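Local coordinates for probable hydrolase (Pseudomonas aeruginosa, PDB 7AL6), which is of unknown function but has the alpha/beta hydrolase fold and may be a lipolytic enzyme, at the interface of chains A and B and the interface of chains A and C. Sequence-based numbering; all coordinates share one arbitrary frame. Chains: chain A/B/C, Probable hydrolase.

The C-alpha centres of contact 1 and contact 2 lie about 17 Å apart, and chain A takes part in both through helix 77-91. A:Leu91, the last residue of that helix, touches chain B in contact 1, while A:Leu85, A:Met86 and A:Glu89 face chain C in contact 2. Strand 7-11 adds the rest of chain A's share of contact 1. Each interface is two-fold symmetric, so two different pairings of one subunit could together build the four-copy deposited assembly. Both patches are chiefly apolar, and the tetramer may or may not be the form present in the cell.

Contact 1: the interface of chains A and B. Residues chain A 8-10, 91; chain B 65, 190-192.
One face of the A:Arg9 guanidinium is met by the backbone carbonyl of B:His65, whose O sits above the plane, offset toward the rim and 3.6 Å from NE. The imidazole of B:His65 and the guanidinium are turned 25° apart, but it is the aliphatic stem of the arginine that reaches the ring: CG of A:Arg9 comes within 3.8 Å of CD2 of B:His65. Bends at chi2 and chi3 bring the stem obliquely past the CG-CD2 rim of the ring. In this alpha/beta hydrolase fold, strand 7-11 of chain A here faces strand 190-193 of chain B. A bridging water joins the two: it lies 2.8 Å from the backbone N of A:Arg9, which donates to it almost straight (171° at H), and 2.7 Å from the carbonyl O of B:Leu190.

Beyond the water the contact turns apolar around the ring of B:Pro192. A:Val8 comes at it tip to tip, with CB 3.7 Å from the proline CD. Along the CB-CG edge of the pyrrolidine A:Leu91 lies side by side with it, pointing the same way, its CD2 branch 3.8 Å from CB of the proline. A:Ile10 crosses at about a right angle, bringing CG1 to 4.0 Å from the proline CG. Next to the proline, CB of B:Glu191 packs against the carbonyl O of A:Arg9 at 3.4 Å.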
# COMPACT_ATOMS: atom_id res chain seq x y z
N VAL A 8 -7.49 12.97 17.26
CA VAL A 8 -6.70 13.30 16.05
C VAL A 8 -6.08 12.06 15.39
O VAL A 8 -6.03 11.03 16.00
CB VAL A 8 -5.58 14.28 16.41
CG1 VAL A 8 -6.11 15.56 17.01
CG2 VAL A 8 -4.58 13.63 17.34
N ARG A 9 -5.68 12.23 14.15
CA ARG A 9 -4.89 11.29 13.35
C ARG A 9 -3.46 11.82 13.43
O ARG A 9 -3.32 13.03 13.32
CB ARG A 9 -5.24 11.31 11.87
CG ARG A 9 -6.67 10.94 11.54
CD ARG A 9 -6.98 9.60 12.12
NE ARG A 9 -6.59 8.47 11.31
CZ ARG A 9 -6.82 7.21 11.66
NH1 ARG A 9 -7.43 6.95 12.80
NH2 ARG A 9 -6.46 6.23 10.89
N ILE A 10 -2.47 10.99 13.70
CA ILE A 10 -1.06 11.43 13.72
C ILE A 10 -0.42 10.76 12.51
O ILE A 10 -0.40 9.55 12.46
CB ILE A 10 -0.36 11.11 15.04
CG1 ILE A 10 -1.14 11.67 16.23
CG2 ILE A 10 1.07 11.60 15.01
CD1 ILE A 10 -0.61 11.28 17.56
N LEU A 91 4.86 15.33 16.75
CA LEU A 91 4.30 16.31 17.66
C LEU A 91 5.29 17.43 17.97
O LEU A 91 4.91 18.42 18.59
CB LEU A 91 3.89 15.65 19.00
CG LEU A 91 2.91 14.50 18.96
CD1 LEU A 91 2.80 13.87 20.33
CD2 LEU A 91 1.58 15.00 18.50
N HIS B 65 -11.28 11.77 9.65
CA HIS B 65 -10.41 10.75 10.21
C HIS B 65 -10.35 9.52 9.31
O HIS B 65 -9.79 8.50 9.72
CB HIS B 65 -10.83 10.40 11.67
CG HIS B 65 -10.55 11.51 12.65
ND1 HIS B 65 -11.04 11.53 13.93
CD2 HIS B 65 -9.88 12.67 12.49
CE1 HIS B 65 -10.66 12.64 14.53
NE2 HIS B 65 -9.95 13.35 13.68
N LEU B 190 -8.45 18.70 12.17
CA LEU B 190 -7.05 19.09 12.42
C LEU B 190 -6.22 17.91 12.89
O LEU B 190 -6.72 17.07 13.66
CB LEU B 190 -6.94 20.19 13.49
CG LEU B 190 -7.65 21.50 13.19
CD1 LEU B 190 -7.59 22.38 14.43
CD2 LEU B 190 -7.01 22.14 11.97
N GLU B 191 -4.96 17.87 12.43
CA GLU B 191 -3.95 16.96 12.88
C GLU B 191 -2.75 17.70 13.44
O GLU B 191 -2.38 18.78 12.95
CB GLU B 191 -3.48 16.02 11.75
CG GLU B 191 -2.68 16.68 10.63
CD GLU B 191 -2.23 15.64 9.59
OE1 GLU B 191 -1.31 14.84 9.91
OE2 GLU B 191 -2.81 15.56 8.47
N PRO B 192 -2.12 17.15 14.47
CA PRO B 192 -0.92 17.79 15.05
C PRO B 192 0.29 17.55 14.17
O PRO B 192 0.50 16.44 13.66
CB PRO B 192 -0.75 17.09 16.40
CG PRO B 192 -1.30 15.63 16.12
CD PRO B 192 -2.52 15.92 15.21
O HOH W 1 -6.63 14.51 12.72

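Contact 2: the interface of chains A and C. Residues chain A 85-86, 89, 118; chain C 146, 149-150.
OE2 of the A:Glu89 carboxylate is gripped by both terminal nitrogens of the A:Arg118 guanidinium, and this charged pair of chain A borders the site where C:Leu150 packs. Within the alpha/beta hydrolase fold, this is a helix-to-helix interface: helix 77-91 of chain A meets helix 138-151 of chain C. NH2 of A:Arg118 is 2.9 Å from OE2 of A:Glu89, a salt bridge as well as a hydrogen bond, and NH1 donates to the same oxygen at 3.0 Å. The two bonds reach OE2 differently: NH1 meets it nearly along the C-O axis, whereas NH2 comes from above the carboxylate plane, 35° out of it. Both are bent, with about 140° at H, as expected when two nitrogens share one acceptor. A:Glu89 has its chain bent at chi2 (-81°), which turns the carboxylate toward the arginine; the pairing would tend to favour a charged carboxylate and should limit its rotation.

C:Leu150 carries most of chain C's part. Its two methyl branches divide the work. CD1 lies across A:Leu85, 3.7 Å from CD2 of that leucine, and also faces the guanidinium tip of A:Arg118. CD2 turns to the other flank, 3.9 Å from CG of A:Met86 and 4.0 Å from CG of A:Glu89. The glutamate meets the leucine tip to tip: its CG faces CD2, and the carboxylate held by the arginine lies beside CD1.

A:Met86 and C:Leu150 slide past each other in opposite directions. The methionine chain bends at chi3, and its CE methyl lies loosely between CD2 of C:Leu150 and the backbone O of C:Gln149, 4.1 Å from the latter. One turn back along the chain C helix, CB of C:Leu146 touches CD2 of A:Leu85 at 3.9 Å; this leucine branch thereby fits between C:Leu146 and C:Leu150.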
# COMPACT_ATOMS: atom_id res chain seq x y z
N LEU A 85 8.34 6.76 18.89
CA LEU A 85 9.42 7.75 18.65
C LEU A 85 9.01 8.69 17.52
O LEU A 85 9.17 9.87 17.64
CB LEU A 85 10.70 6.98 18.31
CG LEU A 85 11.92 7.84 18.06
CD1 LEU A 85 12.25 8.70 19.26
CD2 LEU A 85 13.12 7.00 17.68
N MET A 86 8.44 8.16 16.45
CA MET A 86 7.98 8.96 15.30
C MET A 86 6.78 9.82 15.70
O MET A 86 6.63 10.87 15.15
CB MET A 86 7.72 8.07 14.09
CG MET A 86 9.01 7.52 13.57
SD MET A 86 8.89 6.61 12.08
CE MET A 86 10.30 7.23 11.18
N GLU A 89 8.30 12.78 17.32
CA GLU A 89 8.82 13.66 16.26
C GLU A 89 7.70 14.46 15.62
O GLU A 89 7.84 15.66 15.38
CB GLU A 89 9.54 12.86 15.18
CG GLU A 89 10.73 12.12 15.71
CD GLU A 89 11.93 13.02 15.83
OE1 GLU A 89 12.35 13.55 14.78
OE2 GLU A 89 12.43 13.21 16.95
N ARG A 118 15.95 10.72 25.07
CA ARG A 118 14.58 11.21 24.79
C ARG A 118 13.58 11.02 25.93
O ARG A 118 12.63 11.73 25.92
CB ARG A 118 13.99 10.42 23.62
CG ARG A 118 14.85 10.36 22.37
CD ARG A 118 15.09 11.67 21.66
NE ARG A 118 13.88 12.38 21.30
CZ ARG A 118 13.35 12.43 20.09
NH1 ARG A 118 12.24 13.12 19.90
NH2 ARG A 118 13.91 11.81 19.08
N LEU C 146 16.99 2.72 15.70
CA LEU C 146 15.89 3.68 15.76
C LEU C 146 16.33 5.05 15.23
O LEU C 146 15.57 5.74 14.51
CB LEU C 146 15.36 3.80 17.20
CG LEU C 146 14.63 2.57 17.75
CD1 LEU C 146 14.27 2.77 19.23
CD2 LEU C 146 13.36 2.26 16.93
N GLN C 149 16.53 4.95 11.50
CA GLN C 149 15.18 5.06 10.93
C GLN C 149 14.76 6.51 10.84
O GLN C 149 14.15 6.94 9.85
CB GLN C 149 14.16 4.29 11.76
CG GLN C 149 14.32 2.78 11.70
CD GLN C 149 13.49 2.15 10.59
OE1 GLN C 149 12.99 2.84 9.72
NE2 GLN C 149 13.36 0.85 10.62
N LEU C 150 15.10 7.31 11.85
CA LEU C 150 14.74 8.73 11.81
C LEU C 150 15.57 9.48 10.77
O LEU C 150 15.06 10.39 10.11
CB LEU C 150 14.92 9.38 13.18
CG LEU C 150 14.04 8.89 14.33
CD1 LEU C 150 14.34 9.74 15.57
CD2 LEU C 150 12.58 8.93 14.06